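Local coordinates for protein ulvan Lyase-PL25 (Pseudoalteromonas sp. PLSV, PDB 5UAM) that cleaves ulvan, the sulfated cell-wall polysaccharide of green seaweeds, as a polysaccharide lyase of family 25 built on a beta-propeller, at residues G182-D187 with R252-E257; K208-T213 with A217-Y222; G126-G131 with T159-Y164. All coordinates share one frame; numbering follows the deposited sequence.

The three contacts lie on one side of the beta-propeller, within the BNR-repeat region. Interaction 3 comes first along the chain and closes before interaction 1 opens. Interaction 2, a beta hairpin of strands 204-211 and 217-227, is nested inside the chain closed by interaction 1. The centres of interactions 1 and 2 are about 9 Å apart; interaction 3 lies about 15 Å from interaction 1 and 16 Å from interaction 2. Segment 182-187 touches both other contacts: Ser-220 and His-209 of interaction 2, Leu-130 and Thr-163 of interaction 3. His-184, Tyr-222 and Tyr-164 meet at one phosphate, probably from the crystallisation liquor, which is consistent with a substrate-binding pocket there.

Interaction 1: G182-D187 with R252-E257. With ZN (zinc ion), chain D; PO4 (phosphate ion), chain E; EDO (1,2-ethanediol), chain J; EDO (1,2-ethanediol), chain H.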
loop_
_atom_site.group_PDB
_atom_site.type_symbol
_atom_site.label_atom_id
_atom_site.label_comp_id
_atom_site.label_asym_id
_atom_site.label_seq_id
_atom_site.Cartn_x
_atom_site.Cartn_y
_atom_site.Cartn_z
ATOM N N GLY A 182 6.360 14.372 -2.475
ATOM C CA GLY A 182 5.810 15.183 -3.538
ATOM C C GLY A 182 5.122 14.342 -4.588
ATOM O O GLY A 182 4.628 13.254 -4.270
ATOM N N ALA A 183 5.097 14.850 -5.819
ATOM C CA ALA A 183 4.555 14.116 -6.957
ATOM C C ALA A 183 5.663 13.300 -7.633
ATOM O O ALA A 183 6.608 12.892 -6.962
ATOM C CB ALA A 183 3.843 15.094 -7.890
ATOM N N HIS A 184 5.560 13.003 -8.937
ATOM C CA HIS A 184 6.479 12.023 -9.535
ATOM C C HIS A 184 7.938 12.364 -9.338
ATOM O O HIS A 184 8.773 11.468 -9.129
ATOM C CB HIS A 184 6.273 11.933 -11.028
ATOM C CG HIS A 184 5.059 11.179 -11.399
ATOM N ND1 HIS A 184 4.894 10.612 -12.641
ATOM C CD2 HIS A 184 3.942 10.902 -10.694
ATOM C CE1 HIS A 184 3.713 10.016 -12.682
ATOM N NE2 HIS A 184 3.122 10.172 -11.513
ATOM N N ARG A 185 8.294 13.631 -9.507
ATOM C CA ARG A 185 9.690 14.000 -9.622
ATOM C C ARG A 185 10.170 14.406 -8.234
ATOM O O ARG A 185 10.509 15.557 -7.954
ATOM C CB ARG A 185 9.869 15.064 -10.698
ATOM C CG ARG A 185 9.502 14.489 -12.063
ATOM C CD ARG A 185 9.718 15.451 -13.214
ATOM N NE ARG A 185 9.676 14.731 -14.478
ATOM C CZ ARG A 185 10.020 15.250 -15.647
ATOM N NH1 ARG A 185 10.440 16.511 -15.727
ATOM N NH2 ARG A 185 9.956 14.500 -16.735
ATOM N N SER A 186 10.200 13.392 -7.364
ATOM C CA SER A 186 10.426 13.598 -5.948
ATOM C C SER A 186 11.199 12.428 -5.371
ATOM O O SER A 186 11.070 11.286 -5.825
ATOM C CB SER A 186 9.100 13.675 -5.177
ATOM O OG SER A 186 8.246 14.679 -5.702
ATOM N N ASP A 187 11.977 12.718 -4.340
ATOM C CA ASP A 187 12.603 11.640 -3.588
ATOM C C ASP A 187 11.557 10.891 -2.771
ATOM O O ASP A 187 10.508 11.428 -2.409
ATOM C CB ASP A 187 13.622 12.191 -2.597
ATOM C CG ASP A 187 14.882 12.777 -3.246
ATOM O OD1 ASP A 187 15.019 12.883 -4.492
ATOM O OD2 ASP A 187 15.767 13.166 -2.447
ATOM N N ARG A 252 5.694 9.959 -27.687
ATOM C CA ARG A 252 4.649 9.423 -26.822
ATOM C C ARG A 252 4.486 10.262 -25.559
ATOM O O ARG A 252 3.377 10.377 -25.029
ATOM C CB ARG A 252 4.978 7.974 -26.458
ATOM C CG ARG A 252 3.892 7.258 -25.663
ATOM C CD ARG A 252 4.249 5.786 -25.464
ATOM N NE ARG A 252 3.163 5.008 -24.866
ATOM C CZ ARG A 252 3.233 3.701 -24.627
ATOM N NH1 ARG A 252 4.337 3.031 -24.934
ATOM N NH2 ARG A 252 2.206 3.058 -24.075
ATOM N N GLY A 253 5.573 10.842 -25.060
ATOM C CA GLY A 253 5.473 11.736 -23.920
ATOM C C GLY A 253 5.337 10.999 -22.598
ATOM O O GLY A 253 5.747 9.849 -22.436
ATOM N N HIS A 254 4.729 11.681 -21.637
ATOM C CA HIS A 254 4.698 11.154 -20.288
ATOM C C HIS A 254 3.620 10.084 -20.135
ATOM O O HIS A 254 2.448 10.323 -20.432
ATOM C CB HIS A 254 4.468 12.264 -19.270
ATOM C CG HIS A 254 4.480 11.750 -17.875
ATOM N ND1 HIS A 254 3.342 11.306 -17.237
ATOM C CD2 HIS A 254 5.511 11.500 -17.037
ATOM C CE1 HIS A 254 3.670 10.843 -16.043
ATOM N NE2 HIS A 254 4.979 10.948 -15.898
ATOM N N THR A 255 4.027 8.906 -19.666
ATOM C CA THR A 255 3.125 7.785 -19.424
ATOM C C THR A 255 3.336 7.262 -18.004
ATOM O O THR A 255 4.099 7.844 -17.223
ATOM C CB THR A 255 3.430 6.641 -20.399
ATOM O OG1 THR A 255 4.754 6.170 -20.131
ATOM C CG2 THR A 255 3.290 7.091 -21.872
ATOM N N THR A 256 2.704 6.137 -17.664
ATOM C CA THR A 256 2.957 5.477 -16.388
ATOM C C THR A 256 4.047 4.414 -16.479
ATOM O O THR A 256 4.117 3.540 -15.611
ATOM C CB THR A 256 1.682 4.826 -15.837
ATOM O OG1 THR A 256 1.240 3.807 -16.736
ATOM C CG2 THR A 256 0.582 5.849 -15.661
ATOM N N GLU A 257 4.905 4.480 -17.499
ATOM C CA GLU A 257 5.923 3.458 -17.720
ATOM C C GLU A 257 6.750 3.202 -16.470
ATOM O O GLU A 257 7.403 4.108 -15.943
ATOM C CB GLU A 257 6.841 3.897 -18.863
ATOM C CG GLU A 257 7.839 2.818 -19.247
ATOM C CD GLU A 257 8.707 3.166 -20.445
ATOM O OE1 GLU A 257 8.397 4.139 -21.177
ATOM O OE2 GLU A 257 9.692 2.427 -20.683
HETATM ZN ZN ZN D . 6.158 10.499 -14.268
HETATM P P PO4 E . 0.844 9.066 -9.182
HETATM O O1 PO4 E . 0.828 9.533 -10.624
HETATM O O2 PO4 E . 2.112 8.379 -8.877
HETATM O O3 PO4 E . -0.313 8.102 -9.065
HETATM O O4 PO4 E . 0.690 10.295 -8.292
HETATM C C1 EDO J . 16.425 16.261 -4.190
HETATM O O1 EDO J . 16.757 15.159 -5.050
HETATM C C2 EDO J . 17.018 17.548 -4.754
HETATM O O2 EDO J . 16.499 17.765 -6.071
HETATM C C1 EDO H . -0.593 1.509 -13.497
HETATM O O1 EDO H . -1.012 0.128 -13.452
HETATM C C2 EDO H . 0.851 1.652 -13.996
HETATM O O2 EDO H . 0.935 1.444 -15.422
#
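His-184 and His-254 meet at a zinc ion that ties together two loops of the beta-propeller. One loop joins strands 175-180 and 188-193; the other joins strands 232-243 and 258-267. The metal is bound by His-184 ND1 and by His-254 NE2, each at 2.1 Å. His-240 and Cys-242 complete the four-ligand site, which is probably structural.

The two imidazoles meet rim to rim, and neither covers the face of the other. Their planes are turned 46° apart and their centroids lie 5.1 Å from each other. His-184 ND1 and His-254 NE2 come within 3.3 Å because both bind the same ion, not because they share a proton. The CE1 corner of His-184 lies at the edge of the His-254 ring, in its plane. The rings reach the metal by different torsions. In His-254, CG stands anti to the backbone N. In His-184, CG is anti to the carbonyl carbon (chi1 -76°), and ND1 is turned to the zinc. The two backbones stay well apart: the nearest CA atoms, of His-184 and Thr-256, are 10.1 Å from each other. The metal therefore carries most of this contact.

Within the loops, Thr-255 OG1 accepts a bond from Glu-257 N, forming an ST turn, and Ser-186 OG donates to Ala-183 O from above the carbonyl plane. Outside them, Arg-185 pairs with Asp-244, and His-184 O is bonded to Ser-220 OG.

His-184 and His-254 are also expected to bind substrate. A phosphate, probably from the crystallisation liquor, lies at the far edge of the His-184 ring, where His-99, His-119, Arg-180 and Tyr-222 hold it too. His-184 NE2 donates to phosphate O1 over 2.5 Å, with an N-H...O angle of 166°.

Interaction 2: K208-T213 with A217-Y222; sequences KHKRRT and AVDSWY. With EDO (1,2-ethanediol), chain J; PO4 (phosphate ion), chain E.
Lys-210 and Asp-219 form a salt bridge across the beta hairpin of strands 204-211 and 217-227, part of one antiparallel sheet of the beta-propeller. The tight part lies around Asp-219. Its backbone N donates to Lys-210 O at 2.8 Å, and Arg-212 N donates to Ala-217 O at 3.0 Å, nearly straight. The Asp-219 side chain runs beside that of Lys-210, whose chain bends at its last torsion (chi4 63°) to bring NZ 2.8 Å from OD2, nearly in line with the C-O bond. Asp-219 OD1 lies 3.2 Å from Arg-212 CG, but no Arg-212 N-H points at it; Tyr-239 and Arg-287 bind this oxygen instead. Trp-221 NE1 donates to Lys-208 O over 2.9 Å, and that oxygen lies in the indole plane. A water links Lys-208 O to Asp-219 OD2.

The Arg-211 side is looser and more exposed. Arg-211 crosses Val-218 at about a right angle, with NH1 3.6 Å from CG2. Ala-217 O lies over one face of its guanidinium, and the charge is paired with Asp-244.

Lys-210 also pairs with Glu-288. The buried Asp-219 carboxylate thus has cationic partners at both oxygens, which would probably keep it ionised.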
loop_
_atom_site.group_PDB
_atom_site.type_symbol
_atom_site.label_atom_id
_atom_site.label_comp_id
_atom_site.label_asym_id
_atom_site.label_seq_id
_atom_site.Cartn_x
_atom_site.Cartn_y
_atom_site.Cartn_z
ATOM N N LYS A 208 16.545 8.504 -4.742
ATOM C CA LYS A 208 16.830 9.785 -5.381
ATOM C C LYS A 208 16.090 9.949 -6.703
ATOM O O LYS A 208 16.210 9.106 -7.598
ATOM C CB LYS A 208 18.324 9.830 -5.689
ATOM C CG LYS A 208 18.801 11.078 -6.417
ATOM C CD LYS A 208 18.740 12.285 -5.496
ATOM C CE LYS A 208 19.529 13.415 -6.092
ATOM N NZ LYS A 208 19.522 14.611 -5.195
ATOM N N HIS A 209 15.411 11.080 -6.864
ATOM C CA HIS A 209 14.976 11.536 -8.176
ATOM C C HIS A 209 16.003 12.513 -8.732
ATOM O O HIS A 209 16.635 13.272 -7.991
ATOM C CB HIS A 209 13.599 12.217 -8.114
ATOM C CG HIS A 209 13.660 13.693 -7.862
ATOM N ND1 HIS A 209 13.823 14.235 -6.601
ATOM C CD2 HIS A 209 13.599 14.745 -8.714
ATOM C CE1 HIS A 209 13.852 15.551 -6.690
ATOM N NE2 HIS A 209 13.715 15.888 -7.960
ATOM N N LYS A 210 16.171 12.500 -10.052
ATOM C CA LYS A 210 17.148 13.351 -10.723
ATOM C C LYS A 210 16.998 13.180 -12.227
ATOM O O LYS A 210 16.387 12.214 -12.690
ATOM C CB LYS A 210 18.596 13.021 -10.323
ATOM C CG LYS A 210 18.990 11.539 -10.548
ATOM C CD LYS A 210 20.479 11.345 -10.276
ATOM C CE LYS A 210 20.891 9.884 -10.272
ATOM N NZ LYS A 210 20.690 9.245 -11.597
ATOM N N ARG A 211 17.547 14.133 -12.977
ATOM C CA ARG A 211 17.528 14.029 -14.429
ATOM C C ARG A 211 18.421 12.884 -14.867
ATOM O O ARG A 211 19.524 12.699 -14.343
ATOM C CB ARG A 211 18.071 15.300 -15.087
ATOM C CG ARG A 211 17.356 16.600 -14.751
ATOM C CD ARG A 211 16.025 16.772 -15.472
ATOM N NE ARG A 211 16.045 16.340 -16.868
ATOM C CZ ARG A 211 14.977 16.338 -17.662
ATOM N NH1 ARG A 211 13.799 16.763 -17.212
ATOM N NH2 ARG A 211 15.086 15.909 -18.910
ATOM N N ARG A 212 17.958 12.143 -15.862
ATOM C CA ARG A 212 18.832 11.230 -16.574
ATOM C C ARG A 212 19.731 11.983 -17.541
ATOM O O ARG A 212 19.363 13.025 -18.098
ATOM C CB ARG A 212 18.001 10.216 -17.340
ATOM C CG ARG A 212 17.249 9.350 -16.393
ATOM C CD ARG A 212 16.535 8.279 -17.075
ATOM N NE ARG A 212 17.416 7.369 -17.797
ATOM C CZ ARG A 212 17.218 6.061 -17.877
ATOM N NH1 ARG A 212 16.190 5.504 -17.256
ATOM N NH2 ARG A 212 18.046 5.306 -18.593
ATOM N N THR A 213 20.928 11.439 -17.745
ATOM C CA THR A 213 21.877 12.038 -18.676
ATOM C C THR A 213 21.835 11.410 -20.063
ATOM O O THR A 213 22.507 11.910 -20.966
ATOM C CB THR A 213 23.304 11.936 -18.123
ATOM O OG1 THR A 213 23.635 10.554 -17.916
ATOM C CG2 THR A 213 23.409 12.683 -16.790
ATOM N N ALA A 217 14.226 12.304 -19.515
ATOM C CA ALA A 217 13.358 11.763 -18.482
ATOM C C ALA A 217 14.029 11.967 -17.135
ATOM O O ALA A 217 15.213 12.312 -17.048
ATOM C CB ALA A 217 13.077 10.278 -18.724
ATOM N N VAL A 218 13.254 11.738 -16.081
ATOM C CA VAL A 218 13.697 11.891 -14.701
ATOM C C VAL A 218 13.544 10.543 -14.012
ATOM O O VAL A 218 12.555 9.832 -14.229
ATOM C CB VAL A 218 12.865 12.980 -13.988
ATOM C CG1 VAL A 218 13.159 13.029 -12.491
ATOM C CG2 VAL A 218 13.126 14.332 -14.627
ATOM N N ASP A 219 14.538 10.176 -13.201
ATOM C CA ASP A 219 14.414 8.990 -12.366
ATOM C C ASP A 219 13.303 9.209 -11.343
ATOM O O ASP A 219 13.287 10.217 -10.631
ATOM C CB ASP A 219 15.707 8.710 -11.594
ATOM C CG ASP A 219 16.883 8.311 -12.469
ATOM O OD1 ASP A 219 16.723 7.805 -13.607
ATOM O OD2 ASP A 219 18.014 8.487 -11.963
ATOM N N SER A 220 12.394 8.246 -11.252
ATOM C CA SER A 220 11.249 8.289 -10.355
ATOM C C SER A 220 11.009 6.873 -9.858
ATOM O O SER A 220 11.460 5.904 -10.473
ATOM C CB SER A 220 10.046 8.846 -11.124
ATOM O OG SER A 220 8.901 9.034 -10.327
ATOM N N TRP A 221 10.294 6.753 -8.734
ATOM C CA TRP A 221 10.218 5.471 -8.039
ATOM C C TRP A 221 8.846 5.242 -7.418
ATOM O O TRP A 221 8.105 6.181 -7.142
ATOM C CB TRP A 221 11.224 5.428 -6.888
ATOM C CG TRP A 221 12.637 5.658 -7.306
ATOM C CD1 TRP A 221 13.353 6.844 -7.248
ATOM C CD2 TRP A 221 13.540 4.674 -7.822
ATOM N NE1 TRP A 221 14.630 6.636 -7.699
ATOM C CE2 TRP A 221 14.772 5.317 -8.060
ATOM C CE3 TRP A 221 13.426 3.307 -8.100
ATOM C CZ2 TRP A 221 15.879 4.637 -8.561
ATOM C CZ3 TRP A 221 14.522 2.634 -8.607
ATOM C CH2 TRP A 221 15.735 3.296 -8.833
ATOM N N TYR A 222 8.576 3.966 -7.124
ATOM C CA TYR A 222 7.450 3.587 -6.271
ATOM C C TYR A 222 7.928 2.503 -5.317
ATOM O O TYR A 222 8.491 1.494 -5.751
ATOM C CB TYR A 222 6.275 3.049 -7.101
ATOM C CG TYR A 222 5.611 4.116 -7.938
ATOM C CD1 TYR A 222 6.075 4.386 -9.226
ATOM C CD2 TYR A 222 4.542 4.859 -7.463
ATOM C CE1 TYR A 222 5.498 5.376 -10.002
ATOM C CE2 TYR A 222 3.963 5.842 -8.217
ATOM C CZ TYR A 222 4.422 6.086 -9.519
ATOM O OH TYR A 222 3.852 7.073 -10.286
HETATM C C1 EDO J . 16.425 16.261 -4.190
HETATM O O1 EDO J . 16.757 15.159 -5.050
HETATM C C2 EDO J . 17.018 17.548 -4.754
HETATM O O2 EDO J . 16.499 17.765 -6.071
HETATM P P PO4 E . 0.844 9.066 -9.182
HETATM O O1 PO4 E . 0.828 9.533 -10.624
HETATM O O2 PO4 E . 2.112 8.379 -8.877
HETATM O O3 PO4 E . -0.313 8.102 -9.065
HETATM O O4 PO4 E . 0.690 10.295 -8.292
HETATM O O HOH W 1 18.233 8.008 -9.230
#

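Interaction 3: G126-G131 with T159-Y164. With PO4 (phosphate ion), chain E.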
loop_
_atom_site.group_PDB
_atom_site.type_symbol
_atom_site.label_atom_id
_atom_site.label_comp_id
_atom_site.label_asym_id
_atom_site.label_seq_id
_atom_site.Cartn_x
_atom_site.Cartn_y
_atom_site.Cartn_z
ATOM N N GLY A 126 4.150 25.755 0.323
ATOM C CA GLY A 126 5.547 26.107 0.324
ATOM C C GLY A 126 6.225 25.661 -0.952
ATOM O O GLY A 126 5.595 25.152 -1.884
ATOM N N LYS A 127 7.543 25.854 -0.992
ATOM C CA LYS A 127 8.403 25.272 -2.010
ATOM C C LYS A 127 8.864 23.911 -1.502
ATOM O O LYS A 127 9.479 23.812 -0.435
ATOM C CB LYS A 127 9.582 26.208 -2.275
ATOM C CG LYS A 127 10.739 25.582 -3.021
ATOM C CD LYS A 127 10.369 25.149 -4.405
ATOM C CE LYS A 127 11.654 24.838 -5.184
ATOM N NZ LYS A 127 11.388 24.039 -6.393
ATOM N N ASN A 128 8.530 22.860 -2.240
ATOM C CA ASN A 128 8.925 21.502 -1.876
ATOM C C ASN A 128 10.407 21.317 -2.202
ATOM O O ASN A 128 10.793 21.394 -3.373
ATOM C CB ASN A 128 8.095 20.535 -2.695
ATOM C CG ASN A 128 8.423 19.088 -2.425
ATOM O OD1 ASN A 128 9.281 18.769 -1.611
ATOM N ND2 ASN A 128 7.705 18.193 -3.099
ATOM N N PRO A 129 11.275 21.111 -1.205
ATOM C CA PRO A 129 12.716 21.056 -1.492
ATOM C C PRO A 129 13.194 19.710 -1.998
ATOM O O PRO A 129 14.354 19.617 -2.432
ATOM C CB PRO A 129 13.346 21.362 -0.135
ATOM C CG PRO A 129 12.383 20.814 0.838
ATOM C CD PRO A 129 10.991 20.987 0.233
ATOM N N LEU A 130 12.340 18.691 -1.998
ATOM C CA LEU A 130 12.736 17.347 -2.376
ATOM C C LEU A 130 11.887 16.781 -3.495
ATOM O O LEU A 130 12.010 15.588 -3.810
ATOM C CB LEU A 130 12.726 16.421 -1.165
ATOM C CG LEU A 130 13.765 16.738 -0.094
ATOM C CD1 LEU A 130 13.542 15.833 1.092
ATOM C CD2 LEU A 130 15.179 16.561 -0.617
ATOM N N GLY A 131 11.087 17.611 -4.146
ATOM C CA GLY A 131 10.283 17.105 -5.234
ATOM C C GLY A 131 9.410 18.184 -5.820
ATOM O O GLY A 131 9.551 19.372 -5.514
ATOM N N THR A 159 5.468 16.602 6.722
ATOM C CA THR A 159 5.486 17.523 5.594
ATOM C C THR A 159 4.183 17.399 4.800
ATOM O O THR A 159 3.662 16.291 4.612
ATOM C CB THR A 159 6.688 17.314 4.671
ATOM O OG1 THR A 159 6.568 18.243 3.584
ATOM C CG2 THR A 159 6.775 15.878 4.111
ATOM N N PRO A 160 3.627 18.509 4.306
ATOM C CA PRO A 160 2.437 18.390 3.453
ATOM C C PRO A 160 2.730 17.765 2.108
ATOM O O PRO A 160 1.794 17.311 1.429
ATOM C CB PRO A 160 1.978 19.837 3.285
ATOM C CG PRO A 160 3.229 20.651 3.504
ATOM C CD PRO A 160 3.982 19.910 4.566
ATOM N N PHE A 161 3.995 17.738 1.696
ATOM C CA PHE A 161 4.386 17.227 0.378
ATOM C C PHE A 161 4.590 15.728 0.515
ATOM O O PHE A 161 5.708 15.223 0.666
ATOM C CB PHE A 161 5.675 17.896 -0.089
ATOM C CG PHE A 161 5.598 19.373 -0.118
ATOM C CD1 PHE A 161 4.738 20.007 -0.989
ATOM C CD2 PHE A 161 6.367 20.145 0.741
ATOM C CE1 PHE A 161 4.638 21.378 -1.008
ATOM C CE2 PHE A 161 6.271 21.509 0.731
ATOM C CZ PHE A 161 5.412 22.136 -0.150
ATOM N N GLY A 162 3.491 14.996 0.457
ATOM C CA GLY A 162 3.536 13.555 0.629
ATOM C C GLY A 162 2.457 12.828 -0.161
ATOM O O GLY A 162 1.342 13.327 -0.328
ATOM N N THR A 163 2.812 11.658 -0.675
ATOM C CA THR A 163 1.894 10.695 -1.276
ATOM C C THR A 163 2.360 9.316 -0.822
ATOM O O THR A 163 3.563 9.063 -0.722
ATOM C CB THR A 163 1.957 10.670 -2.843
ATOM O OG1 THR A 163 1.958 11.989 -3.420
ATOM C CG2 THR A 163 0.768 9.915 -3.423
ATOM N N TYR A 164 1.416 8.400 -0.614
ATOM C CA TYR A 164 1.700 6.970 -0.408
ATOM C C TYR A 164 2.247 6.643 0.980
ATOM O O TYR A 164 3.323 6.037 1.125
ATOM C CB TYR A 164 2.588 6.389 -1.504
ATOM C CG TYR A 164 2.063 6.502 -2.904
ATOM C CD1 TYR A 164 0.839 5.965 -3.253
ATOM C CD2 TYR A 164 2.798 7.140 -3.890
ATOM C CE1 TYR A 164 0.397 6.033 -4.544
ATOM C CE2 TYR A 164 2.365 7.227 -5.169
ATOM C CZ TYR A 164 1.166 6.681 -5.501
ATOM O OH TYR A 164 0.721 6.746 -6.798
HETATM P P PO4 E . 0.844 9.066 -9.182
HETATM O O1 PO4 E . 0.828 9.533 -10.624
HETATM O O2 PO4 E . 2.112 8.379 -8.877
HETATM O O3 PO4 E . -0.313 8.102 -9.065
HETATM O O4 PO4 E . 0.690 10.295 -8.292
#
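Phe-161 lays one face of its ring against Asn-128, joining two loops of the beta-propeller. Segment 126-131 lies between strands 112-116 and 139-143; segment 159-164 leads from strand 152-154 to strand 165-169.

Thr-159 starts the second segment with an ST turn: its OG1 accepts from Phe-161 N at 3.2 Å. Pro-160 follows, and its CG lies over one face of the Phe-161 ring, offset toward the rim. Phe-161 is the centre of an inverse gamma turn. Its CG is anti to the carbonyl carbon (chi1 -56°), which places the ring against Asn-128. Asn-128 covers the face opposite Pro-160. Its CB sits over the ring centre, 3.6 Å from the centroid, in a CH-pi contact. Its amide is stacked nearly parallel to the ring, the planes 4° apart, with ND2 3.6 Å from Phe-161 CB. At the far end of the ring, CZ comes 3.5 Å from Gly-126 O. The amide is held in this orientation by bonds outside the pair. OD1 accepts from Leu-130 N, forming an Asx turn, and ND2 donates to Asn-132 O and His-181 O. An alanine in place of Phe-161 would remove the ring between Asn-128 and Pro-160 and is likely to open a gap there, leaving the amide without its stacking partner.

Gly-162 continues the chain and bonds through its backbone to Gly-120. Thr-163 OG1 is bonded to Gly-182 O. The chain turns a corner at Tyr-164, the likely proton acceptor of the lyase reaction. Thr-163 CG2 sits 3.4 Å above the centre of the Tyr-164 ring. Tyr-164 OH points into the phosphate site, 2.8 Å from phosphate O3.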